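Local coordinates for beta-hexosaminidase Amuc_2018 (Akkermansia muciniphila, PDB 6JEB), which hydrolyses terminal non-reducing N-acetylhexosamine residues, releasing N-acetylglucosamine from terminally unbranched N-glycans and from chitobiose, as a zinc-binding member of glycosyl hydrolase family 20, at residues V31-L34 with Y39-T42; Q195-H198 with E203-C206; P210-R215 with S221-C226. All coordinates share one frame; numbering follows the deposited sequence. Where two conformers were deposited one is given.

Contact 1. Residues V31-L34 with Y39-T42; sequences VPTL and YRLT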
ATOM      1  N   VAL A  31      17.705 -14.752  19.875  1.00 16.75           N
ATOM      2  CA  VAL A  31      18.815 -15.669  19.617  1.00 18.58           C
ATOM      3  C   VAL A  31      19.661 -15.149  18.461  1.00 19.81           C
ATOM      4  O   VAL A  31      19.123 -14.628  17.473  1.00 21.34           O
ATOM      5  CB  VAL A  31      18.316 -17.104  19.374  1.00 20.88           C
ATOM      6  CG1 VAL A  31      17.526 -17.619  20.579  1.00 20.74           C
ATOM      7  CG2 VAL A  31      17.472 -17.178  18.121  1.00 23.35           C
ATOM      8  N   PRO A  32      20.988 -15.274  18.538  1.00 23.40           N
ATOM      9  CA  PRO A  32      21.848 -14.665  17.507  1.00 28.50           C
ATOM     10  C   PRO A  32      21.825 -15.394  16.184  1.00 30.93           C
ATOM     11  O   PRO A  32      22.145 -14.786  15.153  1.00 32.80           O
ATOM     12  CB  PRO A  32      23.244 -14.744  18.135  1.00 29.36           C
ATOM     13  CG  PRO A  32      23.165 -15.948  19.037  1.00 29.10           C
ATOM     14  CD  PRO A  32      21.771 -15.929  19.602  1.00 25.06           C
ATOM     15  N   THR A  33      21.441 -16.671  16.184  0.60 32.79           N
ATOM     16  CA  THR A  33      21.535 -17.502  14.992  0.60 38.52           C
ATOM     17  C   THR A  33      20.496 -17.120  13.948  0.60 34.28           C
ATOM     18  O   THR A  33      20.728 -17.309  12.748  0.60 38.45           O
ATOM     19  CB  THR A  33      21.344 -18.961  15.397  0.60 45.08           C
ATOM     20  OG1 THR A  33      19.953 -19.201  15.646  0.60 50.62           O
ATOM     21  CG2 THR A  33      22.114 -19.249  16.672  0.60 45.18           C
ATOM     22  N   LEU A  34      19.352 -16.596  14.376  1.00 23.18           N
ATOM     23  CA  LEU A  34      18.279 -16.242  13.464  1.00 18.67           C
ATOM     24  C   LEU A  34      18.475 -14.817  12.965  1.00 17.70           C
ATOM     25  O   LEU A  34      18.991 -13.954  13.680  1.00 18.83           O
ATOM     26  CB  LEU A  34      16.926 -16.325  14.172  1.00 18.66           C
ATOM     27  CG  LEU A  34      16.411 -17.725  14.519  1.00 18.94           C
ATOM     28  CD1 LEU A  34      15.182 -17.620  15.421  1.00 19.80           C
ATOM     29  CD2 LEU A  34      16.081 -18.503  13.257  1.00 21.99           C
ATOM     30  N   TYR A  39      11.894 -16.004  12.963  1.00 11.96           N
ATOM     31  CA  TYR A  39      11.540 -16.592  14.249  1.00 12.33           C
ATOM     32  C   TYR A  39      11.478 -18.111  14.117  1.00 12.39           C
ATOM     33  O   TYR A  39      11.368 -18.664  13.015  1.00 12.77           O
ATOM     34  CB  TYR A  39      10.211 -16.025  14.826  1.00 12.40           C
ATOM     35  CG  TYR A  39       9.004 -16.462  14.030  1.00 11.30           C
ATOM     36  CD1 TYR A  39       8.347 -17.655  14.328  1.00 12.93           C
ATOM     37  CD2 TYR A  39       8.538 -15.703  12.959  1.00 12.38           C
ATOM     38  CE1 TYR A  39       7.269 -18.084  13.585  1.00 13.09           C
ATOM     39  CE2 TYR A  39       7.453 -16.116  12.215  1.00 12.48           C
ATOM     40  CZ  TYR A  39       6.826 -17.318  12.527  1.00 12.22           C
ATOM     41  OH  TYR A  39       5.765 -17.766  11.780  1.00 13.01           O
ATOM     42  N   ARG A  40      11.551 -18.775  15.267  1.00 11.89           N
ATOM     43  CA  ARG A  40      11.294 -20.203  15.386  1.00 12.13           C
ATOM     44  C   ARG A  40      10.294 -20.384  16.517  1.00 12.10           C
ATOM     45  O   ARG A  40      10.548 -19.964  17.650  1.00 13.66           O
ATOM     46  CB  ARG A  40      12.581 -20.969  15.688  1.00 13.91           C
ATOM     47  CG  ARG A  40      12.387 -22.481  15.760  1.00 16.17           C
ATOM     48  CD  ARG A  40      13.648 -23.195  16.275  1.00 22.95           C
ATOM     49  NE  ARG A  40      14.854 -22.746  15.580  1.00 31.42           N
ATOM     50  CZ  ARG A  40      15.829 -22.026  16.133  1.00 35.48           C
ATOM     51  NH1 ARG A  40      15.770 -21.680  17.417  1.00 35.30           N
ATOM     52  NH2 ARG A  40      16.873 -21.661  15.400  1.00 36.53           N
ATOM     53  N   LEU A  41       9.150 -20.982  16.208  1.00 12.88           N
ATOM     54  CA  LEU A  41       8.087 -21.178  17.184  1.00 12.36           C
ATOM     55  C   LEU A  41       7.865 -22.670  17.330  1.00 13.55           C
ATOM     56  O   LEU A  41       7.539 -23.348  16.351  1.00 14.39           O
ATOM     57  CB  LEU A  41       6.810 -20.476  16.727  1.00 12.66           C
ATOM     58  CG  LEU A  41       5.605 -20.576  17.662  1.00 14.02           C
ATOM     59  CD1 LEU A  41       5.879 -19.902  19.003  1.00 16.27           C
ATOM     60  CD2 LEU A  41       4.390 -19.953  16.999  1.00 16.29           C
ATOM     61  N   THR A  42       8.058 -23.185  18.541  1.00 14.23           N
ATOM     62  CA  THR A  42       7.916 -24.610  18.818  1.00 14.60           C
ATOM     63  C   THR A  42       6.679 -24.819  19.678  1.00 14.10           C
ATOM     64  O   THR A  42       6.559 -24.234  20.762  1.00 15.44           O
ATOM     65  CB  THR A  42       9.168 -25.153  19.509  1.00 14.69           C
ATOM     66  OG1 THR A  42      10.306 -24.886  18.677  1.00 15.79           O
ATOM     67  CG2 THR A  42       9.050 -26.664  19.734  1.00 15.99           C
TER
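Leu34 and Arg40 meet at about a right angle where the loop after strand 25-30 runs toward strand 39-44, in the mixed sheet of the N-terminal glycosyl hydrolase family 20 domain. Strand 47-52 pairs with both of these strands, so the loop carries the chain past it. The two branches of Leu34 have different targets. CD1 is directed at the start of strand 39-44, with Leu34 CD1 lying 3.8 Å from Arg40 N and 4.0 Å from Tyr39 C, so that one methyl packs on the peptide joining the two residues. This same CD1 stands above one face of the Arg40 guanidinium, displaced toward its rim. The other methyl reaches the end of the arginine obliquely, with Leu34 CD2 3.9 Å from Arg40 NH2. Arg40 comes into range because its CG is anti to the backbone N (chi1 -177°) while the chain bends at chi3 (-48°), folding the guanidinium back toward the loop. In place of Leu34, an alanine would remove both methyl branches and would probably leave the Arg40 guanidinium without its apolar neighbour, freer to turn.

Tyr39 contributes backbone rather than ring: its CB points away from the loop, and its hydroxyl is hydrogen-bonded to Thr64 of helix 55-73, which packs against the sheet. The Arg40 side chain also touches Ala51 of strand 47-52 and Val83 of strand 79-86, which places the contact across neighbouring strands. Thr33, modelled in two conformers, also crosses Arg40 at about a right angle: in the conformer described, its OG1 lies at the edge of the guanidinium, in plane, 3.9 Å from Arg40 NH2.

Contact 2. Residues Q195-H198 with E203-C206; sequences QALH and EFFC. With ZN (zinc ion), chain B.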
ATOM      1  N   GLN A 195      -6.005  18.033  -9.018  1.00 11.91           N
ATOM      2  CA  GLN A 195      -7.135  18.952  -9.162  1.00 12.29           C
ATOM      3  C   GLN A 195      -7.513  19.595  -7.830  1.00 12.44           C
ATOM      4  O   GLN A 195      -7.908  20.765  -7.798  1.00 13.76           O
ATOM      5  CB  GLN A 195      -8.343  18.282  -9.811  1.00 13.44           C
ATOM      6  CG  GLN A 195      -9.455  19.290 -10.118  1.00 14.37           C
ATOM      7  CD  GLN A 195     -10.499  18.745 -11.059  1.00 15.06           C
ATOM      8  OE1 GLN A 195     -10.195  17.909 -11.917  1.00 15.34           O
ATOM      9  NE2 GLN A 195     -11.743  19.206 -10.907  1.00 15.17           N
ATOM     10  N   ALA A 196      -7.394  18.857  -6.720  1.00 11.76           N
ATOM     11  CA  ALA A 196      -7.744  19.441  -5.428  1.00 11.39           C
ATOM     12  C   ALA A 196      -6.778  20.563  -5.063  1.00 12.09           C
ATOM     13  O   ALA A 196      -7.200  21.638  -4.607  1.00 12.56           O
ATOM     14  CB  ALA A 196      -7.798  18.362  -4.341  1.00 12.26           C
ATOM     15  N   LEU A 197      -5.480  20.345  -5.295  1.00 11.76           N
ATOM     16  CA  LEU A 197      -4.499  21.398  -5.066  1.00 11.82           C
ATOM     17  C   LEU A 197      -4.764  22.607  -5.961  1.00 11.76           C
ATOM     18  O   LEU A 197      -4.614  23.756  -5.524  1.00 13.31           O
ATOM     19  CB  LEU A 197      -3.083  20.849  -5.280  1.00 11.60           C
ATOM     20  CG  LEU A 197      -1.921  21.812  -5.010  1.00 10.87           C
ATOM     21  CD1 LEU A 197      -1.930  22.308  -3.566  1.00 11.86           C
ATOM     22  CD2 LEU A 197      -0.580  21.158  -5.364  1.00 13.80           C
ATOM     23  N   HIS A 198      -5.174  22.371  -7.215  1.00 12.09           N
ATOM     24  CA  HIS A 198      -5.485  23.479  -8.118  1.00 13.34           C
ATOM     25  C   HIS A 198      -6.691  24.269  -7.626  1.00 12.94           C
ATOM     26  O   HIS A 198      -6.711  25.502  -7.717  1.00 14.60           O
ATOM     27  CB  HIS A 198      -5.701  22.955  -9.545  1.00 13.76           C
ATOM     28  CG  HIS A 198      -5.715  24.026 -10.597  1.00 15.06           C
ATOM     29  ND1 HIS A 198      -5.029  23.903 -11.787  1.00 15.68           N
ATOM     30  CD2 HIS A 198      -6.336  25.230 -10.645  1.00 16.07           C
ATOM     31  CE1 HIS A 198      -5.218  24.989 -12.518  1.00 15.69           C
ATOM     32  NE2 HIS A 198      -6.005  25.811 -11.847  1.00 16.49           N
ATOM     33  N   GLU A 203      -2.546  29.271  -8.449  1.00 15.41           N
ATOM     34  CA  GLU A 203      -1.283  29.924  -8.768  1.00 14.44           C
ATOM     35  C   GLU A 203      -0.105  28.955  -8.840  1.00 14.37           C
ATOM     36  O   GLU A 203       0.965  29.357  -9.311  1.00 16.59           O
ATOM     37  CB  GLU A 203      -0.990  31.036  -7.751  1.00 16.13           C
ATOM     38  CG  GLU A 203      -0.843  30.557  -6.296  1.00 18.27           C
ATOM     39  CD  GLU A 203      -2.109  30.730  -5.471  1.00 21.35           C
ATOM     40  OE1 GLU A 203      -3.210  30.477  -6.004  1.00 22.16           O
ATOM     41  OE2 GLU A 203      -2.010  31.129  -4.285  1.00 23.54           O
ATOM     42  N   PHE A 204      -0.259  27.706  -8.391  1.00 14.08           N
ATOM     43  CA  PHE A 204       0.823  26.730  -8.501  1.00 13.66           C
ATOM     44  C   PHE A 204       0.902  26.082  -9.880  1.00 13.68           C
ATOM     45  O   PHE A 204       1.801  25.265 -10.105  1.00 15.43           O
ATOM     46  CB  PHE A 204       0.661  25.600  -7.472  1.00 13.27           C
ATOM     47  CG  PHE A 204       0.777  26.029  -6.028  1.00 13.68           C
ATOM     48  CD1 PHE A 204       1.179  27.312  -5.668  1.00 14.44           C
ATOM     49  CD2 PHE A 204       0.492  25.113  -5.018  1.00 13.70           C
ATOM     50  CE1 PHE A 204       1.279  27.676  -4.306  1.00 15.14           C
ATOM     51  CE2 PHE A 204       0.587  25.458  -3.666  1.00 13.91           C
ATOM     52  CZ  PHE A 204       0.979  26.743  -3.308  1.00 14.57           C
ATOM     53  N   PHE A 205       0.004  26.422 -10.802  1.00 13.69           N
ATOM     54  CA  PHE A 205      -0.173  25.679 -12.040  1.00 13.91           C
ATOM     55  C   PHE A 205       0.138  26.550 -13.252  1.00 13.64           C
ATOM     56  O   PHE A 205       0.065  27.780 -13.195  1.00 15.65           O
ATOM     57  CB  PHE A 205      -1.592  25.096 -12.111  1.00 13.53           C
ATOM     58  CG  PHE A 205      -1.835  24.052 -11.062  1.00 13.39           C
ATOM     59  CD1 PHE A 205      -2.074  24.420  -9.741  1.00 13.34           C
ATOM     60  CD2 PHE A 205      -1.747  22.707 -11.377  1.00 14.49           C
ATOM     61  CE1 PHE A 205      -2.239  23.451  -8.753  1.00 13.65           C
ATOM     62  CE2 PHE A 205      -1.923  21.731 -10.405  1.00 13.67           C
ATOM     63  CZ  PHE A 205      -2.174  22.098  -9.089  1.00 13.62           C
ATOM     64  N   CYS A 206       0.487  25.884 -14.361  1.00 14.32           N
ATOM     65  CA  CYS A 206       0.850  26.599 -15.583  1.00 15.07           C
ATOM     66  C   CYS A 206      -0.289  27.483 -16.073  1.00 16.06           C
ATOM     67  O   CYS A 206      -0.057  28.596 -16.569  1.00 17.66           O
ATOM     68  CB  CYS A 206       1.224  25.602 -16.681  1.00 14.81           C
ATOM     69  SG  CYS A 206       2.562  24.460 -16.264  1.00 15.82           S
TER
HETATM   70 ZN    ZN B 501       4.525  25.724 -16.477  1.00 16.03          ZN
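The rings of His198 and Phe205 form an offset stack, with their centroids 4.3 Å apart and their planes inclined by 30°. The imidazole corner nearest the phenyl group lies above one face of Phe205 and off toward the rim, His198 ND1 being 3.3 Å from Phe205 CG. Further along that face the histidine adds a CH-pi contact, in which His198 CB lies 3.7 Å from the centroid of the Phe205 ring. The helix backbone is close too, since His198 CA comes within 3.3 Å of Phe205 CE1. On the opposite face of Phe205, and likewise toward the rim, sits the CG1 methyl of Val225, so the ring is sandwiched between helix and loop. His198 can lie over the phenyl because its CG is anti to the backbone N (chi1 -167°). Its far nitrogen, NE2, is hydrogen-bonded to the backbone N of Lys209, which should limit rotation of the imidazole.

One residue earlier, Leu197 fits between two phenylalanines. Its side chain crosses that of Phe204 at about a right angle, with Leu197 CD1 4.0 Å from Phe204 CD2 in an oblique approach to the ring. Toward the second ring, Leu197 CG is 4.1 Å from Phe205 CZ. Phe204 in turn meets the rings of Tyr201 and Phe235, extending this apolar layer to helix 230-246.

All four touching residues are buried, and the chain leaves this core directly into the metal site. Cys206 turns its CB away from the helix, and its SG binds the zinc ion at 2.3 Å. Together with Cys226, Cys267 and Cys270 it completes a four-cysteine zinc site, borne here by the long connection that follows strand 183-187 of the catalytic TIM barrel.

Contact 3. Residues P210-R215 with S221-C226; sequences PDMNVR and SKELVC. With ZN (zinc ion), chain B.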
ATOM      1  N   PRO A 210      -9.015  29.972 -11.496  1.00 21.08           N
ATOM      2  CA  PRO A 210      -9.602  30.251 -10.173  1.00 23.10           C
ATOM      3  C   PRO A 210     -10.955  29.599  -9.946  1.00 22.85           C
ATOM      4  O   PRO A 210     -11.321  29.359  -8.787  1.00 23.90           O
ATOM      5  CB  PRO A 210      -9.702  31.783 -10.147  1.00 26.79           C
ATOM      6  CG  PRO A 210      -8.662  32.242 -11.109  1.00 29.84           C
ATOM      7  CD  PRO A 210      -8.610  31.202 -12.199  1.00 24.53           C
ATOM      8  N   ASP A 211     -11.703  29.295 -11.006  1.00 22.21           N
ATOM      9  CA  ASP A 211     -13.015  28.674 -10.863  1.00 22.76           C
ATOM     10  C   ASP A 211     -12.944  27.167 -10.661  1.00 20.08           C
ATOM     11  O   ASP A 211     -13.991  26.539 -10.465  1.00 21.68           O
ATOM     12  CB  ASP A 211     -13.887  28.983 -12.083  1.00 27.49           C
ATOM     13  CG  ASP A 211     -14.229  30.453 -12.198  1.00 38.53           C
ATOM     14  OD1 ASP A 211     -14.394  31.117 -11.150  1.00 41.24           O
ATOM     15  OD2 ASP A 211     -14.339  30.943 -13.342  1.00 43.28           O
ATOM     16  N   MET A 212     -11.748  26.580 -10.697  1.00 17.68           N
ATOM     17  CA  MET A 212     -11.609  25.137 -10.555  0.80 17.72           C
ATOM     18  C   MET A 212     -12.149  24.680  -9.210  1.00 17.51           C
ATOM     19  O   MET A 212     -11.876  25.301  -8.179  1.00 18.54           O
ATOM     20  CB  MET A 212     -10.126  24.772 -10.613  0.80 20.49           C
ATOM     21  CG  MET A 212      -9.854  23.292 -10.461  0.80 20.30           C
ATOM     22  SD  MET A 212     -10.203  22.415 -11.989  0.80 19.47           S
ATOM     23  CE  MET A 212      -8.890  23.048 -13.035  0.80 22.31           C
ATOM     24  N   ASN A 213     -12.906  23.590  -9.221  1.00 16.24           N
ATOM     25  CA  ASN A 213     -13.394  22.960  -8.005  1.00 16.02           C
ATOM     26  C   ASN A 213     -12.689  21.629  -7.807  1.00 15.21           C
ATOM     27  O   ASN A 213     -12.122  21.057  -8.740  1.00 15.48           O
ATOM     28  CB  ASN A 213     -14.907  22.731  -8.076  1.00 19.60           C
ATOM     29  CG  ASN A 213     -15.674  24.018  -8.196  1.00 29.56           C
ATOM     30  OD1 ASN A 213     -15.377  24.994  -7.510  1.00 33.74           O
ATOM     31  ND2 ASN A 213     -16.657  24.040  -9.084  1.00 36.00           N
ATOM     32  N   VAL A 214     -12.725  21.140  -6.569  1.00 13.40           N
ATOM     33  CA  VAL A 214     -12.230  19.797  -6.303  1.00 11.74           C
ATOM     34  C   VAL A 214     -13.044  18.809  -7.133  1.00 12.77           C
ATOM     35  O   VAL A 214     -14.265  18.949  -7.288  1.00 15.04           O
ATOM     36  CB  VAL A 214     -12.303  19.504  -4.794  1.00 12.34           C
ATOM     37  CG1 VAL A 214     -11.853  18.068  -4.493  1.00 13.32           C
ATOM     38  CG2 VAL A 214     -11.456  20.511  -4.012  1.00 13.73           C
ATOM     39  N   ARG A 215     -12.366  17.818  -7.704  1.00 13.17           N
ATOM     40  CA  ARG A 215     -13.012  16.935  -8.665  1.00 12.81           C
ATOM     41  C   ARG A 215     -14.036  16.043  -7.973  1.00 13.90           C
ATOM     42  O   ARG A 215     -13.810  15.557  -6.858  1.00 14.41           O
ATOM     43  CB  ARG A 215     -11.965  16.076  -9.374  1.00 13.82           C
ATOM     44  CG  ARG A 215     -12.418  15.569 -10.735  1.00 14.12           C
ATOM     45  CD  ARG A 215     -11.333  14.734 -11.389  1.00 15.14           C
ATOM     46  NE  ARG A 215     -11.739  14.190 -12.680  1.00 16.20           N
ATOM     47  CZ  ARG A 215     -11.489  14.765 -13.854  1.00 16.77           C
ATOM     48  NH1 ARG A 215     -10.848  15.931 -13.909  1.00 17.65           N
ATOM     49  NH2 ARG A 215     -11.889  14.176 -14.979  1.00 19.14           N
ATOM     50  N   SER A 221      -6.960  14.161 -15.001  1.00 16.35           N
ATOM     51  CA  SER A 221      -6.728  15.596 -15.013  1.00 15.59           C
ATOM     52  C   SER A 221      -5.388  15.888 -15.678  1.00 16.26           C
ATOM     53  O   SER A 221      -4.401  15.185 -15.437  1.00 17.45           O
ATOM     54  CB  SER A 221      -6.702  16.130 -13.582  1.00 16.02           C
ATOM     55  OG  SER A 221      -6.242  17.473 -13.563  1.00 16.24           O
ATOM     56  N   LYS A 222      -5.360  16.918 -16.524  1.00 16.31           N
ATOM     57  CA  LYS A 222      -4.129  17.355 -17.174  1.00 17.81           C
ATOM     58  C   LYS A 222      -3.385  18.421 -16.383  1.00 16.25           C
ATOM     59  O   LYS A 222      -2.341  18.898 -16.845  1.00 18.10           O
ATOM     60  CB  LYS A 222      -4.428  17.897 -18.580  1.00 21.16           C
ATOM     61  CG  LYS A 222      -5.083  16.899 -19.521  1.00 26.80           C
ATOM     62  CD  LYS A 222      -5.418  17.548 -20.860  1.00 32.24           C
ATOM     63  CE  LYS A 222      -6.028  16.544 -21.827  1.00 36.64           C
ATOM     64  NZ  LYS A 222      -6.390  17.166 -23.136  1.00 40.28           N
ATOM     65  N   GLU A 223      -3.885  18.807 -15.208  1.00 15.33           N
ATOM     66  CA  GLU A 223      -3.326  19.928 -14.454  1.00 15.56           C
ATOM     67  C   GLU A 223      -2.045  19.504 -13.741  1.00 15.47           C
ATOM     68  O   GLU A 223      -2.089  18.749 -12.764  1.00 18.22           O
ATOM     69  CB  GLU A 223      -4.358  20.435 -13.451  1.00 17.48           C
ATOM     70  CG  GLU A 223      -5.591  21.034 -14.092  1.00 19.23           C
ATOM     71  CD  GLU A 223      -5.278  22.294 -14.874  1.00 22.80           C
ATOM     72  OE1 GLU A 223      -4.275  22.966 -14.548  1.00 24.31           O
ATOM     73  OE2 GLU A 223      -6.035  22.618 -15.813  1.00 23.48           O
ATOM     74  N   LEU A 224      -0.903  20.008 -14.200  1.00 14.48           N
ATOM     75  CA  LEU A 224       0.376  19.746 -13.556  1.00 13.58           C
ATOM     76  C   LEU A 224       0.865  21.010 -12.859  1.00 13.40           C
ATOM     77  O   LEU A 224       0.736  22.116 -13.400  1.00 15.22           O
ATOM     78  CB  LEU A 224       1.433  19.312 -14.584  1.00 13.75           C
ATOM     79  CG  LEU A 224       1.096  18.139 -15.512  1.00 15.04           C
ATOM     80  CD1 LEU A 224       2.331  17.692 -16.272  1.00 16.22           C
ATOM     81  CD2 LEU A 224       0.505  16.964 -14.743  1.00 16.43           C
ATOM     82  N   VAL A 225       1.440  20.851 -11.662  1.00 13.08           N
ATOM     83  CA  VAL A 225       2.115  21.989 -11.046  1.00 13.05           C
ATOM     84  C   VAL A 225       3.211  22.490 -11.989  1.00 13.59           C
ATOM     85  O   VAL A 225       3.818  21.720 -12.748  1.00 15.69           O
ATOM     86  CB  VAL A 225       2.679  21.669  -9.651  1.00 13.73           C
ATOM     87  CG1 VAL A 225       1.546  21.478  -8.645  1.00 15.04           C
ATOM     88  CG2 VAL A 225       3.604  20.438  -9.702  1.00 15.06           C
ATOM     89  N   CYS A 226       3.448  23.801 -11.965  1.00 14.95           N
ATOM     90  CA  CYS A 226       4.421  24.406 -12.863  1.00 14.46           C
ATOM     91  C   CYS A 226       5.780  24.457 -12.176  1.00 14.98           C
ATOM     92  O   CYS A 226       5.929  25.180 -11.181  1.00 15.13           O
ATOM     93  CB  CYS A 226       3.983  25.808 -13.257  1.00 14.51           C
ATOM     94  SG  CYS A 226       5.169  26.582 -14.396  1.00 15.63           S
TER
HETATM   95 ZN    ZN B 501       4.525  25.724 -16.477  1.00 16.03          ZN
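Met212 and Glu223 meet through their side chains alone, a thioether methyl beside a carboxylate, while the backbones stay far apart. Their CA atoms are 10.5 Å apart, and the two side chains come from opposite directions. In the Met212 conformer described, one of two, CE lies 4.0 Å from Glu223 OE2 and equally far from Glu223 CG. The methionine starts outward with CG anti to the backbone N (chi1 179°), then bends at chi2 and chi3 to bring its methyl against the glutamate. The carboxylate finds its strong partner elsewhere, since OE2 forms a salt bridge with Lys209 NZ, which would probably favour the charged form of the buried acid.

A second, looser touch joins Arg215 to Ser221, where the guanidinium meets a carbon: Arg215 NH1 is 4.2 Å from Ser221 CB, approached obliquely. The polar groups of Arg215 are used along the helix and the intervening loop, NH1 bonding to Gln195 OE1 and NE to the backbone O of Ala218. An extended chain from CG to NE carries the guanidinium out to these partners. Ser221 meanwhile turns its hydroxyl onto its own chain. Its OG accepts from the backbone N of Glu223 at 3.2 Å, with an N-H...O angle of 166°, the bond of an ST turn, which probably helps hold the backbone bend before the glutamate.

Ser221 lies about 7 Å, side chain to side chain, from His193 of the active-site charge relay. From there segment 221-226 runs outward to Cys226, whose SG binds the zinc ion at 2.3 Å. The four-cysteine zinc site shared with Cys206, Cys267 and Cys270 thus closes this loop of the catalytic barrel.

In the fold
Contact 1 stands apart, with its centre 53 to 54 Å from the others, on the opposite side of the molecule and in the N-terminal domain rather than the catalytic barrel. It is partly buried and joins a loop to the strand that follows. Contacts 2 and 3 lie about 5 Å apart, centre to centre, in one connection after strand 183-187, and each supplies a cysteine to the same zinc ion. Contact 2 is fully buried and aromatic; contact 3 is partly buried, sparse and more polar. They interlock through Gln195 NE2, which probably hydrogen-bonds Asn213 O, and through the close approach of Phe205 CD2 to Leu224 O, uniting 195-198 and 203-206 with both parts of the loop.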